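Side-chain contact in Doc8: Type I dockerin repeat domain from family 9 glycoside hydrolase WP_009982745[Ruminococcus flavefaciens] (Ruminococcus flavefaciens FD-1, PDB 5M2S), which probably binds a cohesin partner through its calcium-loaded dockerin fold, and so docks a family 9 glycoside hydrolase into the cellulosome: residues I90-L94 with L95-G99. Numbering follows the deposited sequence.
Sequences IQKYL and LNLIG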
loop_
_atom_site.group_PDB
_atom_site.type_symbol
_atom_site.label_atom_id
_atom_site.label_comp_id
_atom_site.label_asym_id
_atom_site.label_seq_id
_atom_site.Cartn_x
_atom_site.Cartn_y
_atom_site.Cartn_z
ATOM N N ILE B 90 -3.326 0.753 12.423
ATOM C CA ILE B 90 -1.958 0.880 11.918
ATOM C C ILE B 90 -2.001 1.494 10.512
ATOM O O ILE B 90 -1.226 2.415 10.207
ATOM C CB ILE B 90 -1.221 -0.481 11.963
ATOM C CG1 ILE B 90 -1.019 -0.905 13.425
ATOM C CG2 ILE B 90 0.103 -0.429 11.197
ATOM C CD1 ILE B 90 -0.519 -2.317 13.573
ATOM N N GLN B 91 -2.891 0.994 9.648
ATOM C CA GLN B 91 -3.064 1.589 8.315
ATOM C C GLN B 91 -3.417 3.071 8.389
ATOM O O GLN B 91 -2.857 3.873 7.640
ATOM C CB GLN B 91 -4.114 0.854 7.499
ATOM C CG GLN B 91 -3.679 -0.528 7.097
ATOM C CD GLN B 91 -4.796 -1.247 6.375
ATOM O OE1 GLN B 91 -5.559 -2.009 6.994
ATOM N NE2 GLN B 91 -4.954 -0.963 5.094
ATOM N N LYS B 92 -4.316 3.444 9.296
ATOM C CA LYS B 92 -4.698 4.855 9.420
ATOM C C LYS B 92 -3.500 5.716 9.814
ATOM O O LYS B 92 -3.267 6.826 9.293
ATOM C CB LYS B 92 -5.819 5.022 10.433
ATOM C CG LYS B 92 -7.185 4.462 10.040
ATOM C CD LYS B 92 -8.165 4.692 11.178
ATOM C CE LYS B 92 -9.520 4.072 10.891
ATOM N NZ LYS B 92 -10.530 4.550 11.881
ATOM N N TYR B 93 -2.746 5.222 10.787
ATOM C CA TYR B 93 -1.541 5.921 11.245
ATOM C C TYR B 93 -0.549 6.129 10.101
ATOM O O TYR B 93 -0.029 7.245 9.862
ATOM C CB TYR B 93 -0.893 5.119 12.380
ATOM C CG TYR B 93 0.423 5.674 12.752
ATOM C CD1 TYR B 93 0.506 6.902 13.405
ATOM C CD2 TYR B 93 1.593 5.021 12.410
ATOM C CE1 TYR B 93 1.731 7.459 13.706
ATOM C CE2 TYR B 93 2.833 5.564 12.718
ATOM C CZ TYR B 93 2.892 6.774 13.360
ATOM O OH TYR B 93 4.135 7.294 13.658
ATOM N N LEU B 94 -0.313 5.069 9.343
ATOM C CA LEU B 94 0.632 5.144 8.210
ATOM C C LEU B 94 0.205 6.150 7.144
ATOM O O LEU B 94 1.065 6.780 6.488
ATOM C CB LEU B 94 0.860 3.753 7.615
ATOM C CG LEU B 94 1.599 2.793 8.534
ATOM C CD1 LEU B 94 1.499 1.397 7.974
ATOM C CD2 LEU B 94 3.054 3.134 8.759
ATOM N N LEU B 95 -1.108 6.323 7.022
ATOM C CA LEU B 95 -1.709 7.261 6.060
ATOM C C LEU B 95 -1.898 8.674 6.606
ATOM O O LEU B 95 -2.446 9.548 5.912
ATOM C CB LEU B 95 -3.060 6.718 5.582
ATOM C CG LEU B 95 -3.002 5.527 4.637
ATOM C CD1 LEU B 95 -4.372 4.874 4.590
ATOM C CD2 LEU B 95 -2.541 5.957 3.258
ATOM N N ASN B 96 -1.453 8.909 7.836
ATOM C CA ASN B 96 -1.668 10.192 8.516
ATOM C C ASN B 96 -3.136 10.559 8.654
ATOM O O ASN B 96 -3.482 11.741 8.695
ATOM C CB ASN B 96 -0.892 11.332 7.828
ATOM C CG ASN B 96 -0.637 12.513 8.766
ATOM O OD1 ASN B 96 -0.435 12.343 9.988
ATOM N ND2 ASN B 96 -0.673 13.715 8.212
ATOM N N LEU B 97 -3.999 9.554 8.738
ATOM C CA LEU B 97 -5.407 9.777 9.057
ATOM C C LEU B 97 -5.600 9.978 10.560
ATOM O O LEU B 97 -6.580 10.630 10.979
ATOM C CB LEU B 97 -6.260 8.611 8.557
ATOM C CG LEU B 97 -6.440 8.488 7.042
ATOM C CD1 LEU B 97 -6.999 7.124 6.665
ATOM C CD2 LEU B 97 -7.329 9.617 6.503
ATOM N N ILE B 98 -4.694 9.391 11.353
ATOM C CA ILE B 98 -4.578 9.663 12.781
ATOM C C ILE B 98 -3.114 9.983 13.068
ATOM O O ILE B 98 -2.219 9.531 12.334
ATOM C CB ILE B 98 -5.074 8.491 13.661
ATOM C CG1 ILE B 98 -4.231 7.225 13.426
ATOM C CG2 ILE B 98 -6.563 8.225 13.418
ATOM C CD1 ILE B 98 -4.739 5.996 14.158
ATOM N N GLY B 99 -2.884 10.745 14.141
ATOM C CA GLY B 99 -1.555 11.288 14.457
ATOM C C GLY B 99 -0.647 10.384 15.254
ATOM O O GLY B 99 0.577 10.542 15.227
HETATM O O HOH W 1 0.442 9.707 11.166
#
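K92 and Y93 of the last turn of helix 84-94 receive the chain as it folds back from N96 to I98, closing the helix with a Schellman motif. N96 has positive phi (58°), and the turn it makes brings L97 N to K92 O at 2.9 Å, the 6-to-1 bond of the motif. N96 N bonds to Y93 O at 3.0 Å, meeting that oxygen from well above its carbonyl plane. L95 N is still helical in its pairing: it donates to Q91 O at 3.1 Å, with a weak second bond to K92 O. Q91 O thus keeps its ordinary helical donor, whereas K92 O and Y93 O, not bonded to theirs, rely mainly on the Schellman pair. Water 1 lies 2.8 Å from Y93 O and 2.9 Å from I98 O and can donate to either, though it has more acceptors in reach than protons; it links the helix end to the returning loop. L94 O accepts a hydrogen bond from a glycerol, probably from the crystallisation liquor. Apolar groups back these bonds. I98 holds CG1 between its own backbone N and carbonyl carbon (chi1 62°), a rotamer that lays CG1 along the helix backbone, 3.6 Å from Y93 N, and against Y93 CB, while CD1 rests against K92 CB. L97 CB also meets K92 CB. Y93 turns CG anti to its N (chi1 172°), and G99 O lies at the ring edge, 3.6 Å from CE1. CB, CG and CD1 of L95 pack against Q91 O, CG nearest at 3.4 Å. Toward another protein chain, Q91 OE1 bonds to a basic side chain, and Q91 NE2 and L95 O to polar ones. The four established bonds across the turn are therefore all main chain to main chain, while the Q91 amide is separately engaged by the other chain, probably the cohesin.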